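Local atomic coordinates of ubiquitin domain-containing protein DSK2,putative (Plasmodium falciparum, PDB entry 6JL3), a protein that probably acts as a ubiquitin shuttle factor that recognises proteasomal receptors through its ubiquitin-like domain. Residues A[3-11]-A[17-25]; A[38-49]-A[68-76]. All coordinates share one frame; numbering follows the deposited sequence.

Interaction 1. Residues A[3-11]-A[17-25]; sequences MVINVSFKV and FTVAIEPDI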
loop_
_atom_site.group_PDB
_atom_site.type_symbol
_atom_site.label_atom_id
_atom_site.label_comp_id
_atom_site.label_asym_id
_atom_site.label_seq_id
_atom_site.Cartn_x
_atom_site.Cartn_y
_atom_site.Cartn_z
ATOM N N MET A 3 3.903 15.887 7.188
ATOM C CA MET A 3 2.534 15.873 6.685
ATOM C C MET A 3 2.192 14.517 6.093
ATOM O O MET A 3 3.016 13.873 5.435
ATOM C CB MET A 3 2.332 16.959 5.630
ATOM C CG MET A 3 2.329 18.368 6.194
ATOM S SD MET A 3 0.681 19.071 6.378
ATOM C CE MET A 3 0.224 19.323 4.665
ATOM N N VAL A 4 0.958 14.088 6.322
ATOM C CA VAL A 4 0.521 12.771 5.891
ATOM C C VAL A 4 -0.648 12.902 4.922
ATOM O O VAL A 4 -1.362 13.908 4.886
ATOM C CB VAL A 4 0.164 11.847 7.077
ATOM C CG1 VAL A 4 1.422 11.454 7.844
ATOM C CG2 VAL A 4 -0.845 12.522 8.005
ATOM N N ILE A 5 -0.808 11.857 4.109
ATOM C CA ILE A 5 -1.929 11.685 3.202
ATOM C C ILE A 5 -2.622 10.378 3.577
ATOM O O ILE A 5 -2.018 9.472 4.152
ATOM C CB ILE A 5 -1.482 11.665 1.719
ATOM C CG1 ILE A 5 -0.587 10.455 1.430
ATOM C CG2 ILE A 5 -0.776 12.973 1.351
ATOM C CD1 ILE A 5 -0.428 10.151 -0.065
ATOM N N ASN A 6 -3.897 10.275 3.224
ATOM C CA ASN A 6 -4.636 9.041 3.446
ATOM C C ASN A 6 -4.581 8.163 2.204
ATOM O O ASN A 6 -4.753 8.640 1.079
ATOM C CB ASN A 6 -6.101 9.337 3.779
ATOM C CG ASN A 6 -6.273 9.940 5.151
ATOM O OD1 ASN A 6 -5.724 9.444 6.137
ATOM N ND2 ASN A 6 -7.033 11.024 5.224
ATOM N N VAL A 7 -4.328 6.876 2.417
ATOM C CA VAL A 7 -4.412 5.867 1.374
ATOM C C VAL A 7 -5.285 4.734 1.894
ATOM O O VAL A 7 -5.089 4.251 3.017
ATOM C CB VAL A 7 -3.025 5.340 0.962
ATOM C CG1 VAL A 7 -3.151 4.231 -0.074
ATOM C CG2 VAL A 7 -2.167 6.488 0.440
ATOM N N SER A 8 -6.262 4.332 1.092
ATOM C CA SER A 8 -7.163 3.249 1.433
ATOM C C SER A 8 -6.741 1.983 0.704
ATOM O O SER A 8 -6.210 2.033 -0.406
ATOM C CB SER A 8 -8.595 3.606 1.044
ATOM O OG SER A 8 -9.060 4.699 1.808
ATOM N N PHE A 9 -6.991 0.846 1.342
ATOM C CA PHE A 9 -6.684 -0.455 0.777
ATOM C C PHE A 9 -7.932 -1.314 0.707
ATOM O O PHE A 9 -8.702 -1.396 1.674
ATOM C CB PHE A 9 -5.636 -1.174 1.611
ATOM C CG PHE A 9 -4.285 -0.610 1.428
ATOM C CD1 PHE A 9 -3.875 0.464 2.190
ATOM C CD2 PHE A 9 -3.440 -1.110 0.455
ATOM C CE1 PHE A 9 -2.640 1.011 2.005
ATOM C CE2 PHE A 9 -2.198 -0.570 0.269
ATOM C CZ PHE A 9 -1.800 0.495 1.043
ATOM N N LYS A 10 -8.120 -1.951 -0.441
ATOM C CA LYS A 10 -9.070 -3.035 -0.619
ATOM C C LYS A 10 -8.261 -4.320 -0.671
ATOM O O LYS A 10 -7.388 -4.474 -1.540
ATOM C CB LYS A 10 -9.873 -2.834 -1.896
ATOM C CG LYS A 10 -10.829 -1.664 -1.786
ATOM C CD LYS A 10 -11.610 -1.457 -3.060
ATOM C CE LYS A 10 -12.768 -0.488 -2.860
ATOM N NZ LYS A 10 -13.629 -0.429 -4.080
ATOM N N VAL A 11 -8.527 -5.215 0.277
ATOM C CA VAL A 11 -7.756 -6.432 0.472
ATOM C C VAL A 11 -8.632 -7.632 0.150
ATOM O O VAL A 11 -9.825 -7.649 0.483
ATOM C CB VAL A 11 -7.261 -6.520 1.931
ATOM C CG1 VAL A 11 -6.296 -7.678 2.104
ATOM C CG2 VAL A 11 -6.642 -5.202 2.374
ATOM N N PHE A 17 -9.146 -1.029 4.879
ATOM C CA PHE A 17 -8.623 -0.133 5.904
ATOM C C PHE A 17 -7.992 1.070 5.221
ATOM O O PHE A 17 -7.628 1.017 4.045
ATOM C CB PHE A 17 -7.618 -0.820 6.853
ATOM C CG PHE A 17 -6.333 -1.224 6.192
ATOM C CD1 PHE A 17 -6.240 -2.430 5.515
ATOM C CD2 PHE A 17 -5.216 -0.403 6.235
ATOM C CE1 PHE A 17 -5.068 -2.807 4.897
ATOM C CE2 PHE A 17 -4.041 -0.779 5.618
ATOM C CZ PHE A 17 -3.965 -1.980 4.944
ATOM N N THR A 18 -7.863 2.158 5.982
ATOM C CA THR A 18 -7.223 3.383 5.517
ATOM C C THR A 18 -6.122 3.749 6.498
ATOM O O THR A 18 -6.297 3.606 7.711
ATOM C CB THR A 18 -8.241 4.537 5.424
ATOM O OG1 THR A 18 -9.276 4.184 4.495
ATOM C CG2 THR A 18 -7.581 5.839 4.986
ATOM N N VAL A 19 -4.982 4.199 5.966
ATOM C CA VAL A 19 -3.863 4.658 6.777
ATOM C C VAL A 19 -3.446 6.057 6.343
ATOM O O VAL A 19 -3.664 6.475 5.206
ATOM C CB VAL A 19 -2.652 3.699 6.728
ATOM C CG1 VAL A 19 -2.920 2.473 7.574
ATOM C CG2 VAL A 19 -2.319 3.312 5.290
ATOM N N ALA A 20 -2.829 6.774 7.273
ATOM C CA ALA A 20 -2.245 8.085 7.014
ATOM C C ALA A 20 -0.734 7.911 6.980
ATOM O O ALA A 20 -0.133 7.505 7.980
ATOM C CB ALA A 20 -2.650 9.079 8.102
ATOM N N ILE A 21 -0.133 8.206 5.831
ATOM C CA ILE A 21 1.265 7.907 5.577
ATOM C C ILE A 21 1.966 9.141 5.022
ATOM O O ILE A 21 1.343 10.021 4.418
ATOM C CB ILE A 21 1.404 6.725 4.593
ATOM C CG1 ILE A 21 0.749 7.055 3.245
ATOM C CG2 ILE A 21 0.779 5.472 5.178
ATOM C CD1 ILE A 21 1.047 6.040 2.161
ATOM N N GLU A 22 3.274 9.196 5.220
ATOM C CA GLU A 22 4.080 10.187 4.519
ATOM C C GLU A 22 4.178 9.783 3.054
ATOM O O GLU A 22 4.458 8.619 2.760
ATOM C CB GLU A 22 5.468 10.254 5.118
ATOM C CG GLU A 22 5.508 11.032 6.396
ATOM C CD GLU A 22 5.508 10.143 7.617
ATOM O OE1 GLU A 22 5.438 10.696 8.732
ATOM O OE2 GLU A 22 5.579 8.901 7.472
ATOM N N PRO A 23 3.961 10.709 2.109
ATOM C CA PRO A 23 3.888 10.303 0.695
ATOM C C PRO A 23 5.193 9.796 0.110
ATOM O O PRO A 23 5.157 9.196 -0.972
ATOM C CB PRO A 23 3.404 11.573 -0.024
ATOM C CG PRO A 23 3.671 12.688 0.918
ATOM C CD PRO A 23 3.570 12.115 2.307
ATOM N N ASP A 24 6.330 9.994 0.778
ATOM C CA ASP A 24 7.619 9.588 0.227
ATOM C C ASP A 24 8.188 8.322 0.864
ATOM O O ASP A 24 9.344 7.981 0.598
ATOM C CB ASP A 24 8.631 10.735 0.295
ATOM C CG ASP A 24 8.789 11.312 1.688
ATOM O OD1 ASP A 24 8.008 10.957 2.597
ATOM O OD2 ASP A 24 9.709 12.139 1.865
ATOM N N ILE A 25 7.413 7.608 1.683
ATOM C CA ILE A 25 7.887 6.312 2.164
ATOM C C ILE A 25 8.046 5.366 0.969
ATOM O O ILE A 25 7.518 5.602 -0.122
ATOM C CB ILE A 25 6.965 5.711 3.239
ATOM C CG1 ILE A 25 5.593 5.376 2.652
ATOM C CG2 ILE A 25 6.857 6.653 4.444
ATOM C CD1 ILE A 25 4.706 4.592 3.614
#

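Interaction 2. Residues A[38-49]-A[68-76]; sequences VDIPVEAQRIIF and GNTMHLVRS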
loop_
_atom_site.group_PDB
_atom_site.type_symbol
_atom_site.label_atom_id
_atom_site.label_comp_id
_atom_site.label_asym_id
_atom_site.label_seq_id
_atom_site.Cartn_x
_atom_site.Cartn_y
_atom_site.Cartn_z
ATOM N N VAL A 38 -3.393 -6.097 8.477
ATOM C CA VAL A 38 -4.055 -7.287 7.960
ATOM C C VAL A 38 -3.088 -8.457 8.061
ATOM O O VAL A 38 -1.872 -8.284 8.161
ATOM C CB VAL A 38 -4.545 -7.119 6.502
ATOM C CG1 VAL A 38 -5.565 -6.000 6.418
ATOM C CG2 VAL A 38 -3.386 -6.868 5.537
ATOM N N ASP A 39 -3.649 -9.665 8.015
ATOM C CA ASP A 39 -2.880 -10.890 8.232
ATOM C C ASP A 39 -2.277 -11.407 6.927
ATOM O O ASP A 39 -2.542 -12.527 6.487
ATOM C CB ASP A 39 -3.773 -11.939 8.886
ATOM C CG ASP A 39 -3.024 -13.191 9.293
ATOM O OD1 ASP A 39 -1.832 -13.099 9.645
ATOM O OD2 ASP A 39 -3.649 -14.272 9.262
ATOM N N ILE A 40 -1.447 -10.565 6.301
ATOM C CA ILE A 40 -0.652 -10.954 5.149
ATOM C C ILE A 40 0.776 -10.508 5.428
ATOM O O ILE A 40 1.030 -9.306 5.568
ATOM C CB ILE A 40 -1.150 -10.329 3.835
ATOM C CG1 ILE A 40 -2.639 -10.594 3.620
ATOM C CG2 ILE A 40 -0.343 -10.882 2.659
ATOM C CD1 ILE A 40 -3.203 -9.916 2.379
ATOM N N PRO A 41 1.745 -11.419 5.520
ATOM C CA PRO A 41 3.122 -11.004 5.801
ATOM C C PRO A 41 3.715 -10.263 4.614
ATOM O O PRO A 41 3.299 -10.424 3.465
ATOM C CB PRO A 41 3.857 -12.323 6.049
ATOM C CG PRO A 41 3.078 -13.333 5.274
ATOM C CD PRO A 41 1.635 -12.876 5.312
ATOM N N VAL A 42 4.725 -9.445 4.914
ATOM C CA VAL A 42 5.281 -8.535 3.914
ATOM C C VAL A 42 5.654 -9.281 2.641
ATOM O O VAL A 42 5.363 -8.831 1.527
ATOM C CB VAL A 42 6.485 -7.786 4.507
ATOM C CG1 VAL A 42 7.322 -7.158 3.411
ATOM C CG2 VAL A 42 5.999 -6.754 5.504
ATOM N N GLU A 43 6.325 -10.417 2.786
ATOM C CA GLU A 43 6.862 -11.123 1.631
ATOM C C GLU A 43 5.775 -11.716 0.741
ATOM O O GLU A 43 6.045 -11.998 -0.430
ATOM C CB GLU A 43 7.851 -12.187 2.107
ATOM C CG GLU A 43 9.062 -11.611 2.852
ATOM C CD GLU A 43 8.830 -11.380 4.346
ATOM O OE1 GLU A 43 9.785 -10.944 5.020
ATOM O OE2 GLU A 43 7.711 -11.627 4.850
ATOM N N ALA A 44 4.557 -11.896 1.253
ATOM C CA ALA A 44 3.455 -12.415 0.449
ATOM C C ALA A 44 2.595 -11.318 -0.164
ATOM O O ALA A 44 1.708 -11.621 -0.968
ATOM C CB ALA A 44 2.551 -13.314 1.295
ATOM N N GLN A 45 2.822 -10.062 0.206
ATOM C CA GLN A 45 1.977 -8.979 -0.258
ATOM C C GLN A 45 2.355 -8.521 -1.654
ATOM O O GLN A 45 3.540 -8.374 -1.983
ATOM C CB GLN A 45 2.135 -7.771 0.648
ATOM C CG GLN A 45 1.574 -7.914 2.019
ATOM C CD GLN A 45 1.776 -6.667 2.845
ATOM O OE1 GLN A 45 1.892 -5.558 2.314
ATOM N NE2 GLN A 45 1.834 -6.834 4.157
ATOM N N ARG A 46 1.336 -8.218 -2.451
ATOM C CA ARG A 46 1.517 -7.497 -3.708
ATOM C C ARG A 46 0.582 -6.296 -3.666
ATOM O O ARG A 46 -0.638 -6.460 -3.497
ATOM C CB ARG A 46 1.202 -8.402 -4.906
ATOM C CG ARG A 46 2.035 -9.681 -4.956
ATOM C CD ARG A 46 3.521 -9.402 -5.181
ATOM N NE ARG A 46 4.306 -10.634 -5.251
ATOM C CZ ARG A 46 4.927 -11.192 -4.219
ATOM N NH1 ARG A 46 4.869 -10.638 -3.017
ATOM N NH2 ARG A 46 5.615 -12.313 -4.389
ATOM N N ILE A 47 1.151 -5.092 -3.754
ATOM C CA ILE A 47 0.372 -3.860 -3.775
ATOM C C ILE A 47 0.148 -3.457 -5.225
ATOM O O ILE A 47 1.112 -3.282 -5.993
ATOM C CB ILE A 47 1.044 -2.745 -2.962
ATOM C CG1 ILE A 47 1.167 -3.161 -1.494
ATOM C CG2 ILE A 47 0.247 -1.452 -3.117
ATOM C CD1 ILE A 47 1.854 -2.142 -0.600
ATOM N N ILE A 48 -1.125 -3.318 -5.601
ATOM C CA ILE A 48 -1.540 -3.044 -6.972
ATOM C C ILE A 48 -2.083 -1.622 -7.023
ATOM O O ILE A 48 -2.999 -1.273 -6.273
ATOM C CB ILE A 48 -2.621 -4.036 -7.448
ATOM C CG1 ILE A 48 -2.247 -5.483 -7.092
ATOM C CG2 ILE A 48 -2.917 -3.797 -8.934
ATOM C CD1 ILE A 48 -0.961 -5.981 -7.648
ATOM N N PHE A 49 -1.535 -0.816 -7.925
ATOM C CA PHE A 49 -1.891 0.596 -8.040
ATOM C C PHE A 49 -1.534 1.045 -9.447
ATOM O O PHE A 49 -0.460 0.696 -9.958
ATOM C CB PHE A 49 -1.113 1.400 -6.996
ATOM C CG PHE A 49 -1.376 2.885 -7.014
ATOM C CD1 PHE A 49 -2.632 3.405 -6.728
ATOM C CD2 PHE A 49 -0.340 3.772 -7.261
ATOM C CE1 PHE A 49 -2.846 4.778 -6.726
ATOM C CE2 PHE A 49 -0.545 5.135 -7.252
ATOM C CZ PHE A 49 -1.799 5.638 -6.986
ATOM N N GLY A 68 -6.222 10.259 -0.584
ATOM C CA GLY A 68 -7.509 9.669 -0.886
ATOM C C GLY A 68 -7.462 8.509 -1.856
ATOM O O GLY A 68 -8.491 7.855 -2.054
ATOM N N ASN A 69 -6.310 8.235 -2.465
ATOM C CA ASN A 69 -6.215 7.131 -3.408
ATOM C C ASN A 69 -6.522 5.801 -2.723
ATOM O O ASN A 69 -6.290 5.623 -1.523
ATOM C CB ASN A 69 -4.802 7.038 -4.014
ATOM C CG ASN A 69 -4.506 8.069 -5.117
ATOM O OD1 ASN A 69 -3.344 8.223 -5.507
ATOM N ND2 ASN A 69 -5.525 8.757 -5.620
ATOM N N THR A 70 -7.009 4.855 -3.518
ATOM C CA THR A 70 -7.219 3.481 -3.097
ATOM C C THR A 70 -6.267 2.575 -3.867
ATOM O O THR A 70 -6.066 2.742 -5.071
ATOM C CB THR A 70 -8.674 3.044 -3.337
ATOM O OG1 THR A 70 -9.550 3.877 -2.566
ATOM C CG2 THR A 70 -8.886 1.588 -2.945
ATOM N N MET A 71 -5.656 1.642 -3.154
ATOM C CA MET A 71 -4.831 0.595 -3.729
ATOM C C MET A 71 -5.453 -0.748 -3.382
ATOM O O MET A 71 -6.275 -0.860 -2.468
ATOM C CB MET A 71 -3.414 0.650 -3.157
ATOM C CG MET A 71 -2.742 1.999 -3.321
ATOM S SD MET A 71 -0.997 1.937 -2.895
ATOM C CE MET A 71 -0.497 3.627 -3.196
ATOM N N HIS A 72 -5.059 -1.778 -4.118
ATOM C CA HIS A 72 -5.452 -3.134 -3.788
ATOM C C HIS A 72 -4.269 -3.879 -3.201
ATOM O O HIS A 72 -3.124 -3.682 -3.612
ATOM C CB HIS A 72 -5.986 -3.885 -5.001
ATOM C CG HIS A 72 -7.332 -3.427 -5.434
ATOM N ND1 HIS A 72 -7.530 -2.248 -6.119
ATOM C CD2 HIS A 72 -8.559 -3.976 -5.268
ATOM C CE1 HIS A 72 -8.817 -2.097 -6.371
ATOM N NE2 HIS A 72 -9.465 -3.132 -5.864
ATOM N N LEU A 73 -4.556 -4.730 -2.238
ATOM C CA LEU A 73 -3.566 -5.605 -1.625
ATOM C C LEU A 73 -4.011 -7.042 -1.844
ATOM O O LEU A 73 -5.116 -7.429 -1.436
ATOM C CB LEU A 73 -3.445 -5.288 -0.136
ATOM C CG LEU A 73 -2.430 -6.112 0.637
ATOM C CD1 LEU A 73 -1.028 -5.875 0.126
ATOM C CD2 LEU A 73 -2.544 -5.762 2.111
ATOM N N VAL A 74 -3.164 -7.820 -2.511
ATOM C CA VAL A 74 -3.437 -9.218 -2.803
ATOM C C VAL A 74 -2.250 -10.056 -2.338
ATOM O O VAL A 74 -1.170 -9.540 -2.038
ATOM C CB VAL A 74 -3.755 -9.467 -4.297
ATOM C CG1 VAL A 74 -4.930 -8.596 -4.736
ATOM C CG2 VAL A 74 -2.543 -9.229 -5.176
ATOM N N ARG A 75 -2.479 -11.361 -2.258
ATOM C CA ARG A 75 -1.447 -12.310 -1.889
ATOM C C ARG A 75 -0.754 -12.845 -3.133
ATOM O O ARG A 75 -1.384 -13.054 -4.173
ATOM C CB ARG A 75 -2.060 -13.506 -1.174
ATOM C CG ARG A 75 -2.442 -13.309 0.263
ATOM C CD ARG A 75 -2.840 -14.653 0.874
ATOM N NE ARG A 75 -3.358 -14.457 2.221
ATOM C CZ ARG A 75 -2.625 -14.525 3.325
ATOM N NH1 ARG A 75 -1.331 -14.813 3.261
ATOM N NH2 ARG A 75 -3.193 -14.308 4.501
ATOM N N SER A 76 0.550 -13.083 -3.009
ATOM C CA SER A 76 1.311 -13.766 -4.047
ATOM C C SER A 76 0.575 -15.037 -4.425
ATOM O O SER A 76 0.315 -15.877 -3.563
ATOM C CB SER A 76 2.701 -14.123 -3.534
ATOM O OG SER A 76 2.618 -14.791 -2.292
HETATM O O HOH W 1 -5.379 -0.867 -7.636
#

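Interaction 1. Residues A[3-11]-A[17-25]
I5, V7 and F9 pair with I21, V19 and F17 through six backbone hydrogen bonds, forming the antiparallel N-terminal hairpin of the ubiquitin fold, with strand axes 4.6 Å apart at closest approach. I5 N reaches I21 O at 2.8 Å, and the bond from F17 N to F9 O is longer, 3.3 Å. The side chains of these pairs lie on one face of the sheet, where F9 touches L30 and C34 of helix 27-35, V19 and I21 touch I33, and the F17 ring meets that of H37. The rings of F9 and F17 lie nearly parallel, planes at 15°, but are displaced so far that little of one ring covers the other. Instead CB of F9 sits over one face of the F17 ring, 4.0 Å from its centroid, in a CH-pi contact. A chi1 of 67° tucks F17 CG between the main-chain N and C, which sets the ring beside F9. V19 CG2 meets the edge of the F9 ring at CE1. I21 CD1 packs on V7 CG2 at 3.7 Å. I5 CD1 meets P23 CB of the following type I turn. On the other face S8 OG and T18 OG1 share a hydrogen bond of 2.7 Å.

Interaction 2. Residues A[38-49]-A[68-76]
V38 meets L73 tip to tip, CG2 to CD2 at 3.7 Å, where the loop before strand 45-49 passes the C-terminal half of strand 70-75. D39 offers its carbonyl O to R75 NH2 at 2.7 Å. That bond is weak, because its N-H...O angle is 115°. I40 lies over one face of the R75 guanidinium, with CG1 nearest. At A44 the carbonyl O takes a hydrogen bond from S76 N. Q45 turns its amide inward. Q45 NE2 is held twice, by I40 O at 3.0 Å and by K31 O of helix 27-35, which fixes the amide, and L73 CD1 packs along the side chain. From here the strands run antiparallel as neighbours in the beta-grasp sheet of the ubiquitin fold. R46 pairs with V74 through two backbone bonds. Its side chain bends at chi2 (-66°), and NH1 donates in the guanidinium plane to the carbonyls of E43 and Q45, though it stands above both carbonyl planes, while S76 CB lies over one face of the group. I47 touches L73 CD1 with CG1 and M71 SD with CG2, the latter at 3.6 Å. I48 pairs with H72 through two more bonds; a water donates to I48 O and also bonds H72 ND1. F49 carries M71 CE over the centre of its ring, 4.0 Å from the centroid, in a CH-pi contact. N69 OD1 lies at the edge of the F49 ring, 3.4 Å from F49 CZ, and accepts a hydrogen bond from A66 N. Strand 70-75 has strand 5-11 as its other neighbour, where M71 touches F9. On the helix side I47 packs on K31 and Q45 on C34 and A35; strand 52-53 receives R46 and I48 at I53.

In the fold
Interaction 1 closes before interaction 2 opens, so the two come in series along the chain. Their centres are about 12 Å apart, on opposite sides of the centre of the chain. Both belong to one mixed sheet, ordered 15-21, 5-11, 70-75, 45-49, 52-53. Strands 5-11 and 70-75 run parallel in the middle and join the two contacts, with probable hydrogen bonds from G68 N to N6 O and from M71 N to S8 O. F17 CE1 also packs on V38 CG1. Helix 27-35 lies between the two contacts in sequence and packs against both. Together they pair four of the five strands of the beta-grasp sheet of this small ubiquitin-like domain.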